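Local atomic coordinates of osmotically inducible lipoprotein OsmE (Pseudomonas aeruginosa PAO1, PDB entry 4DM5), a protein that is of unknown function but, as a lipoprotein with a BamE-like domain, probably sits at the bacterial envelope and is probably induced by osmotic stress. Residues V33-G42 against S52-K60; Q63-F71 against S80-L88. All coordinates share one frame; numbering follows the deposited sequence.

Contact 1: V33-G42 against S52-K60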
loop_
_atom_site.group_PDB
_atom_site.type_symbol
_atom_site.label_atom_id
_atom_site.label_comp_id
_atom_site.label_asym_id
_atom_site.label_seq_id
_atom_site.Cartn_x
_atom_site.Cartn_y
_atom_site.Cartn_z
ATOM N N VAL A 33 -3.508 -5.972 8.036
ATOM C CA VAL A 33 -3.764 -5.032 7.003
ATOM C C VAL A 33 -5.046 -5.369 6.230
ATOM O O VAL A 33 -5.785 -4.440 5.877
ATOM C CB VAL A 33 -2.567 -4.993 6.052
ATOM C CG1 VAL A 33 -2.856 -4.176 4.768
ATOM C CG2 VAL A 33 -1.344 -4.429 6.778
ATOM N N LEU A 34 -5.309 -6.662 5.955
ATOM C CA LEU A 34 -6.558 -7.001 5.274
ATOM C C LEU A 34 -7.845 -6.536 6.044
ATOM O O LEU A 34 -8.846 -6.000 5.493
ATOM C CB LEU A 34 -6.620 -8.555 4.993
ATOM C CG LEU A 34 -5.564 -8.999 4.012
ATOM C CD1 LEU A 34 -5.412 -10.522 3.862
ATOM C CD2 LEU A 34 -5.920 -8.296 2.664
ATOM N N ARG A 35 -7.787 -6.708 7.364
ATOM C CA ARG A 35 -8.878 -6.232 8.203
ATOM C C ARG A 35 -9.115 -4.742 8.219
ATOM O O ARG A 35 -10.225 -4.250 8.089
ATOM C CB ARG A 35 -8.627 -6.711 9.647
ATOM C CG ARG A 35 -8.807 -8.255 9.719
ATOM C CD ARG A 35 -8.848 -8.983 11.071
ATOM N NE ARG A 35 -7.545 -9.326 11.556
ATOM C CZ ARG A 35 -6.884 -10.456 11.526
ATOM N NH1 ARG A 35 -7.370 -11.594 10.977
ATOM N NH2 ARG A 35 -5.628 -10.394 11.997
ATOM N N ILE A 36 -7.993 -3.992 8.198
ATOM C CA ILE A 36 -8.084 -2.558 8.268
ATOM C C ILE A 36 -8.533 -1.977 6.994
ATOM O O ILE A 36 -9.347 -1.009 6.956
ATOM C CB ILE A 36 -6.653 -2.001 8.527
ATOM C CG1 ILE A 36 -6.219 -2.217 10.028
ATOM C CG2 ILE A 36 -6.615 -0.476 8.231
ATOM C CD1 ILE A 36 -4.716 -2.051 10.291
ATOM N N GLY A 37 -7.968 -2.499 5.907
ATOM C CA GLY A 37 -8.115 -1.840 4.570
ATOM C C GLY A 37 -9.125 -2.466 3.635
ATOM O O GLY A 37 -9.451 -1.946 2.567
ATOM N N GLY A 38 -9.555 -3.689 3.980
ATOM C CA GLY A 38 -10.471 -4.414 3.055
ATOM C C GLY A 38 -9.743 -5.038 1.879
ATOM O O GLY A 38 -8.457 -5.183 1.923
ATOM N N THR A 39 -10.514 -5.548 0.923
ATOM C CA THR A 39 -9.944 -6.289 -0.185
ATOM C C THR A 39 -9.083 -5.402 -1.105
ATOM O O THR A 39 -9.538 -4.370 -1.572
ATOM C CB THR A 39 -11.076 -6.893 -1.023
ATOM O OG1 THR A 39 -11.841 -7.675 -0.117
ATOM C CG2 THR A 39 -10.516 -7.787 -2.115
ATOM N N PRO A 40 -7.808 -5.773 -1.254
ATOM C CA PRO A 40 -7.022 -5.056 -2.282
ATOM C C PRO A 40 -7.550 -5.081 -3.643
ATOM O O PRO A 40 -8.234 -6.077 -4.072
ATOM C CB PRO A 40 -5.603 -5.661 -2.227
ATOM C CG PRO A 40 -5.572 -6.441 -0.928
ATOM C CD PRO A 40 -7.058 -6.875 -0.635
ATOM N N SER A 41 -7.331 -4.028 -4.417
ATOM C CA SER A 41 -7.559 -4.155 -5.880
ATOM C C SER A 41 -6.753 -5.269 -6.491
ATOM O O SER A 41 -7.218 -6.016 -7.351
ATOM C CB SER A 41 -7.220 -2.864 -6.609
ATOM O OG SER A 41 -8.012 -1.878 -6.027
ATOM N N GLY A 42 -5.541 -5.448 -6.000
ATOM C CA GLY A 42 -4.640 -6.439 -6.474
ATOM C C GLY A 42 -3.518 -6.783 -5.497
ATOM O O GLY A 42 -3.236 -6.014 -4.603
ATOM N N SER A 52 5.856 -8.920 -0.672
ATOM C CA SER A 52 4.733 -8.844 -1.498
ATOM C C SER A 52 4.121 -7.440 -1.342
ATOM O O SER A 52 4.593 -6.641 -0.552
ATOM C CB SER A 52 3.684 -9.794 -1.104
ATOM O OG SER A 52 3.345 -9.517 0.207
ATOM N N CYS A 53 3.207 -7.155 -2.214
ATOM C CA CYS A 53 2.666 -5.759 -2.244
ATOM C C CYS A 53 1.147 -5.854 -2.503
ATOM O O CYS A 53 0.674 -6.579 -3.362
ATOM C CB CYS A 53 3.370 -4.987 -3.346
ATOM S SG CYS A 53 2.947 -3.227 -3.335
ATOM N N ASN A 54 0.372 -5.028 -1.783
ATOM C CA ASN A 54 -1.056 -4.901 -2.053
ATOM C C ASN A 54 -1.372 -3.554 -2.663
ATOM O O ASN A 54 -0.868 -2.503 -2.166
ATOM C CB ASN A 54 -1.829 -4.881 -0.703
ATOM C CG ASN A 54 -1.840 -6.220 0.096
ATOM O OD1 ASN A 54 -1.363 -7.216 -0.420
ATOM N ND2 ASN A 54 -2.408 -6.216 1.293
ATOM N N SER A 55 -2.166 -3.587 -3.718
ATOM C CA SER A 55 -2.490 -2.269 -4.415
ATOM C C SER A 55 -3.911 -1.935 -4.069
ATOM O O SER A 55 -4.823 -2.820 -4.080
ATOM C CB SER A 55 -2.432 -2.360 -5.927
ATOM O OG SER A 55 -1.122 -2.433 -6.412
ATOM N N TYR A 56 -4.207 -0.633 -3.890
ATOM C CA TYR A 56 -5.581 -0.132 -3.593
ATOM C C TYR A 56 -5.865 1.105 -4.373
ATOM O O TYR A 56 -4.901 1.758 -4.936
ATOM C CB TYR A 56 -5.698 0.257 -2.116
ATOM C CG TYR A 56 -5.241 -0.842 -1.152
ATOM C CD1 TYR A 56 -6.196 -1.714 -0.650
ATOM C CD2 TYR A 56 -3.942 -0.977 -0.766
ATOM C CE1 TYR A 56 -5.831 -2.718 0.255
ATOM C CE2 TYR A 56 -3.495 -1.980 0.144
ATOM C CZ TYR A 56 -4.496 -2.838 0.671
ATOM O OH TYR A 56 -4.177 -3.794 1.578
ATOM N N ILE A 57 -7.159 1.406 -4.488
ATOM C CA ILE A 57 -7.512 2.736 -4.970
ATOM C C ILE A 57 -8.297 3.339 -3.800
ATOM O O ILE A 57 -9.366 2.859 -3.415
ATOM C CB ILE A 57 -8.434 2.639 -6.221
ATOM C CG1 ILE A 57 -7.674 1.970 -7.366
ATOM C CG2 ILE A 57 -8.978 4.057 -6.497
ATOM C CD1 ILE A 57 -6.530 2.745 -7.978
ATOM N N LEU A 58 -7.792 4.444 -3.273
ATOM C CA LEU A 58 -8.549 5.164 -2.232
ATOM C C LEU A 58 -9.586 6.010 -2.924
ATOM O O LEU A 58 -9.290 6.576 -4.046
ATOM C CB LEU A 58 -7.597 6.071 -1.469
ATOM C CG LEU A 58 -6.359 5.451 -0.790
ATOM C CD1 LEU A 58 -5.493 6.543 -0.187
ATOM C CD2 LEU A 58 -6.763 4.344 0.168
ATOM N N ASN A 59 -10.766 6.083 -2.320
ATOM C CA ASN A 59 -11.850 6.859 -2.942
ATOM C C ASN A 59 -12.446 7.707 -1.832
ATOM O O ASN A 59 -13.114 7.189 -0.898
ATOM C CB ASN A 59 -12.880 5.872 -3.524
ATOM C CG ASN A 59 -13.893 6.541 -4.407
ATOM O OD1 ASN A 59 -13.858 7.744 -4.647
ATOM N ND2 ASN A 59 -14.789 5.736 -4.937
ATOM N N LYS A 60 -12.257 9.014 -1.923
ATOM C CA LYS A 60 -12.713 9.873 -0.854
ATOM C C LYS A 60 -13.117 11.184 -1.489
ATOM O O LYS A 60 -12.320 11.817 -2.195
ATOM C CB LYS A 60 -11.594 10.138 0.171
ATOM C CG LYS A 60 -12.051 11.052 1.323
ATOM C CD LYS A 60 -13.195 10.483 2.147
ATOM C CE LYS A 60 -13.386 11.372 3.370
ATOM N NZ LYS A 60 -14.523 10.822 4.138
HETATM O O HOH W 1 -6.312 -4.185 3.252
HETATM O O HOH W 2 -8.815 -0.749 -3.368
#
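Gly42 pairs with Ser55 where the chain leaving helix 30-37 joins strand 52-60 as its antiparallel edge neighbour. The last turn (33-37) of that helix runs almost parallel to strand 52-60, the segment axes 11.7 Å apart at their closest, and loop 38-41 leads the chain to the sheet. Ser55 N donates to Gly42 O at 2.8 Å in an almost straight bond (178°). Ser55 O receives two weak bonds, a bent one from Ser41 N and a longer one from Gly42 N: a classic beta bulge, with two residues, Ser41 and Gly42, set against the one Ser55.

Between helix and strand lies the Tyr56 ring. Pro40 meets it obliquely, CA 3.6 Å from Tyr56 CE1, while Gly38 O sits at the ring edge, in its plane. With CG beside the backbone N (chi1 -52°), the ring reaches toward the last helical turn until its OH is 3.5 Å from Val33 CG1. Asn54 ND2 donates to Tyr56 OH at 3.0 Å, and its amide also packs against Pro40 CG.

A water accepts from Tyr56 OH at 2.7 Å; one of its protons goes to Val33 O in the last helical turn, the other to Gly38 O just beyond it. The buried Tyr56 hydroxyl thus takes one bond from Asn54 and gives one to the water, and that water links the last helical turn to strand 52-60.

Contact 2: Q63-F71 against S80-L88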
loop_
_atom_site.group_PDB
_atom_site.type_symbol
_atom_site.label_atom_id
_atom_site.label_comp_id
_atom_site.label_asym_id
_atom_site.label_seq_id
_atom_site.Cartn_x
_atom_site.Cartn_y
_atom_site.Cartn_z
ATOM N N GLN A 63 -12.548 11.777 -5.207
ATOM C CA GLN A 63 -11.176 11.773 -5.697
ATOM C C GLN A 63 -10.691 10.366 -5.528
ATOM O O GLN A 63 -10.918 9.766 -4.482
ATOM C CB GLN A 63 -10.361 12.705 -4.859
ATOM C CG GLN A 63 -10.977 14.070 -4.853
ATOM C CD GLN A 63 -9.919 15.057 -4.733
ATOM O OE1 GLN A 63 -9.924 15.840 -3.813
ATOM N NE2 GLN A 63 -8.993 15.044 -5.698
ATOM N N GLN A 64 -10.048 9.832 -6.558
ATOM C CA GLN A 64 -9.414 8.522 -6.511
ATOM C C GLN A 64 -7.872 8.683 -6.463
ATOM O O GLN A 64 -7.274 9.610 -7.010
ATOM C CB GLN A 64 -9.918 7.609 -7.609
ATOM C CG GLN A 64 -11.319 7.128 -7.281
ATOM C CD GLN A 64 -11.973 6.430 -8.432
ATOM O OE1 GLN A 64 -11.394 6.334 -9.534
ATOM N NE2 GLN A 64 -13.193 5.899 -8.192
ATOM N N GLN A 65 -7.247 7.798 -5.660
ATOM C CA GLN A 65 -5.845 7.903 -5.486
ATOM C C GLN A 65 -5.274 6.490 -5.244
ATOM O O GLN A 65 -5.632 5.804 -4.282
ATOM C CB GLN A 65 -5.625 8.674 -4.227
ATOM C CG GLN A 65 -4.196 8.849 -3.797
ATOM C CD GLN A 65 -3.299 9.337 -4.859
ATOM O OE1 GLN A 65 -3.638 10.466 -5.454
ATOM N NE2 GLN A 65 -2.289 8.575 -5.257
ATOM N N PRO A 66 -4.341 6.062 -6.076
ATOM C CA PRO A 66 -3.664 4.783 -5.839
ATOM C C PRO A 66 -2.917 4.820 -4.501
ATOM O O PRO A 66 -2.365 5.831 -4.057
ATOM C CB PRO A 66 -2.684 4.682 -6.987
ATOM C CG PRO A 66 -3.446 5.392 -8.106
ATOM C CD PRO A 66 -3.927 6.617 -7.380
ATOM N N PHE A 67 -2.831 3.633 -3.873
ATOM C CA PHE A 67 -2.111 3.482 -2.644
ATOM C C PHE A 67 -1.582 2.054 -2.616
ATOM O O PHE A 67 -2.235 1.139 -3.142
ATOM C CB PHE A 67 -3.048 3.705 -1.447
ATOM C CG PHE A 67 -2.308 3.921 -0.165
ATOM C CD1 PHE A 67 -1.751 5.151 0.192
ATOM C CD2 PHE A 67 -2.295 2.891 0.783
ATOM C CE1 PHE A 67 -1.130 5.296 1.407
ATOM C CE2 PHE A 67 -1.628 3.062 1.996
ATOM C CZ PHE A 67 -1.028 4.302 2.335
ATOM N N TYR A 68 -0.508 1.839 -1.916
ATOM C CA TYR A 68 0.049 0.449 -1.738
ATOM C C TYR A 68 0.415 0.251 -0.281
ATOM O O TYR A 68 0.745 1.195 0.457
ATOM C CB TYR A 68 1.242 0.172 -2.647
ATOM C CG TYR A 68 2.538 0.642 -2.124
ATOM C CD1 TYR A 68 3.334 -0.077 -1.233
ATOM C CD2 TYR A 68 3.015 1.954 -2.485
ATOM C CE1 TYR A 68 4.486 0.367 -0.653
ATOM C CE2 TYR A 68 4.248 2.410 -1.970
ATOM C CZ TYR A 68 4.954 1.652 -1.007
ATOM O OH TYR A 68 6.153 2.090 -0.497
ATOM N N VAL A 69 0.438 -1.027 0.098
ATOM C CA VAL A 69 1.170 -1.437 1.292
ATOM C C VAL A 69 2.096 -2.617 0.944
ATOM O O VAL A 69 1.627 -3.535 0.227
ATOM C CB VAL A 69 0.146 -1.948 2.375
ATOM C CG1 VAL A 69 0.893 -2.412 3.636
ATOM C CG2 VAL A 69 -0.824 -0.824 2.757
ATOM N N SER A 70 3.362 -2.465 1.297
ATOM C CA SER A 70 4.303 -3.565 0.995
ATOM C C SER A 70 4.710 -4.257 2.260
ATOM O O SER A 70 4.707 -3.688 3.374
ATOM C CB SER A 70 5.521 -3.017 0.250
ATOM O OG SER A 70 6.300 -2.111 1.054
ATOM N N PHE A 71 5.098 -5.543 2.038
ATOM C CA PHE A 71 5.484 -6.381 3.110
ATOM C C PHE A 71 6.859 -6.967 2.829
ATOM O O PHE A 71 7.180 -7.240 1.644
ATOM C CB PHE A 71 4.541 -7.598 3.258
ATOM C CG PHE A 71 3.126 -7.191 3.512
ATOM C CD1 PHE A 71 2.626 -7.020 4.819
ATOM C CD2 PHE A 71 2.269 -6.873 2.402
ATOM C CE1 PHE A 71 1.336 -6.593 5.011
ATOM C CE2 PHE A 71 0.976 -6.406 2.626
ATOM C CZ PHE A 71 0.489 -6.300 3.908
ATOM N N SER A 80 4.462 1.864 2.643
ATOM C CA SER A 80 3.170 2.196 2.093
ATOM C C SER A 80 3.319 3.549 1.412
ATOM O O SER A 80 4.323 4.233 1.615
ATOM C CB SER A 80 2.007 2.252 3.159
ATOM O OG SER A 80 2.218 3.387 4.001
ATOM N N GLY A 81 2.398 3.852 0.566
ATOM C CA GLY A 81 2.568 5.173 -0.135
ATOM C C GLY A 81 1.542 5.317 -1.250
ATOM O O GLY A 81 0.779 4.413 -1.554
ATOM N N PHE A 82 1.511 6.556 -1.775
ATOM C CA PHE A 82 0.417 6.909 -2.689
ATOM C C PHE A 82 0.817 6.602 -4.141
ATOM O O PHE A 82 0.995 7.528 -5.050
ATOM C CB PHE A 82 0.156 8.435 -2.456
ATOM C CG PHE A 82 -0.415 8.755 -1.128
ATOM C CD1 PHE A 82 -1.785 8.613 -0.934
ATOM C CD2 PHE A 82 0.385 9.078 -0.042
ATOM C CE1 PHE A 82 -2.371 8.878 0.295
ATOM C CE2 PHE A 82 -0.206 9.288 1.205
ATOM C CZ PHE A 82 -1.587 9.242 1.381
ATOM N N LEU A 83 1.060 5.317 -4.422
ATOM C CA LEU A 83 1.325 4.819 -5.794
ATOM C C LEU A 83 0.932 3.352 -5.851
ATOM O O LEU A 83 0.644 2.776 -4.779
ATOM C CB LEU A 83 2.787 5.097 -6.215
ATOM C CG LEU A 83 3.863 4.631 -5.281
ATOM C CD1 LEU A 83 5.104 4.304 -6.097
ATOM C CD2 LEU A 83 4.280 5.621 -4.172
ATOM N N SER A 84 0.806 2.805 -7.036
ATOM C CA SER A 84 0.451 1.389 -7.165
ATOM C C SER A 84 1.623 0.502 -6.937
ATOM O O SER A 84 2.728 0.919 -7.011
ATOM C CB SER A 84 -0.041 1.118 -8.604
ATOM O OG SER A 84 0.976 1.288 -9.541
ATOM N N CYS A 85 1.342 -0.787 -6.732
ATOM C CA CYS A 85 2.450 -1.721 -6.615
ATOM C C CYS A 85 3.337 -1.845 -7.921
ATOM O O CYS A 85 4.584 -2.056 -7.787
ATOM C CB CYS A 85 1.968 -3.113 -6.229
ATOM S SG CYS A 85 1.284 -3.195 -4.555
ATOM N N SER A 86 2.738 -1.696 -9.091
ATOM C CA SER A 86 3.537 -1.760 -10.302
ATOM C C SER A 86 4.368 -0.503 -10.471
ATOM O O SER A 86 5.567 -0.663 -10.827
ATOM C CB SER A 86 2.760 -2.175 -11.519
ATOM O OG SER A 86 1.968 -1.108 -11.933
ATOM N N GLU A 87 3.864 0.660 -9.978
ATOM C CA GLU A 87 4.724 1.818 -9.848
ATOM C C GLU A 87 5.900 1.623 -8.906
ATOM O O GLU A 87 6.997 2.098 -9.145
ATOM C CB GLU A 87 3.933 3.124 -9.639
ATOM C CG GLU A 87 2.863 3.491 -10.676
ATOM C CD GLU A 87 2.112 4.751 -10.186
ATOM O OE1 GLU A 87 1.186 4.757 -9.270
ATOM O OE2 GLU A 87 2.498 5.826 -10.707
ATOM N N LEU A 88 5.616 0.999 -7.778
ATOM C CA LEU A 88 6.624 0.696 -6.832
ATOM C C LEU A 88 7.706 -0.177 -7.520
ATOM O O LEU A 88 8.866 0.128 -7.390
ATOM C CB LEU A 88 5.965 -0.015 -5.606
ATOM C CG LEU A 88 6.980 -0.361 -4.519
ATOM C CD1 LEU A 88 7.680 0.931 -4.089
ATOM C CD2 LEU A 88 6.159 -0.827 -3.326
HETATM O O HOH W 3 -0.211 9.482 -6.804
#
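Tyr68 and Gly81 form a hydrogen-bonded antiparallel pair in the hairpin of strands 63-71 and 77-81, the last two strands of the four-stranded sheet. Tyr68 N donates to Gly81 O at 2.9 Å, and Gly81 N returns the bond to Tyr68 O. With CG between the backbone N and the carbonyl carbon (chi1 84°), the Tyr68 ring lies over the outer strand: Ser80 C and Gly81 N cover one face, and Leu88 CD2 presses on the other, 3.6 Å from the ring centroid in a CH-pi contact. Leu83 O lies at the ring edge, in its plane.

Phe67 lies on the opposite face of the sheet from Tyr68, the face that carries Val69 and Ser80, and turns its edge to the face of Phe82, a T-shaped stack with planes at 73° and centroids 5.0 Å apart. Gly81 O lies over one Phe67 face. Phe82 centres an inverse gamma turn, after which Ser84 and Glu87 form the capping box that starts the last helix: Glu87 N donates to Ser84 OG, Ser84 N to Glu87 OE1. Gln65, bent at chi2 (50°), gives NE2 to Pro66 O at 3.0 Å in the carbonyl plane; a water accepts from Gln65 NE2 at 2.7 Å and donates to Phe82 O.

How the contacts relate
The segments of contact 1 both precede those of contact 2 in the chain, and the two contacts meet side by side in one sheet, their centres about 9 Å apart. Strands 52-60 and 63-71 are its middle pair, joined by backbone bonds such as the probable one from Leu58 N to Gln65 O at 2.7 Å; contact 1 adds the edge strand 42-45 and contact 2 the edge strand 77-81. A disulfide, Cys53 SG to Cys85 SG at 2.1 Å, fastens strand 52-60 to the start of helix 85-94, where Ser55 OG also accepts a hydrogen bond from Cys85 N. Helix 19-22 touches both contacts, its Leu20 meeting Tyr56 and Phe67.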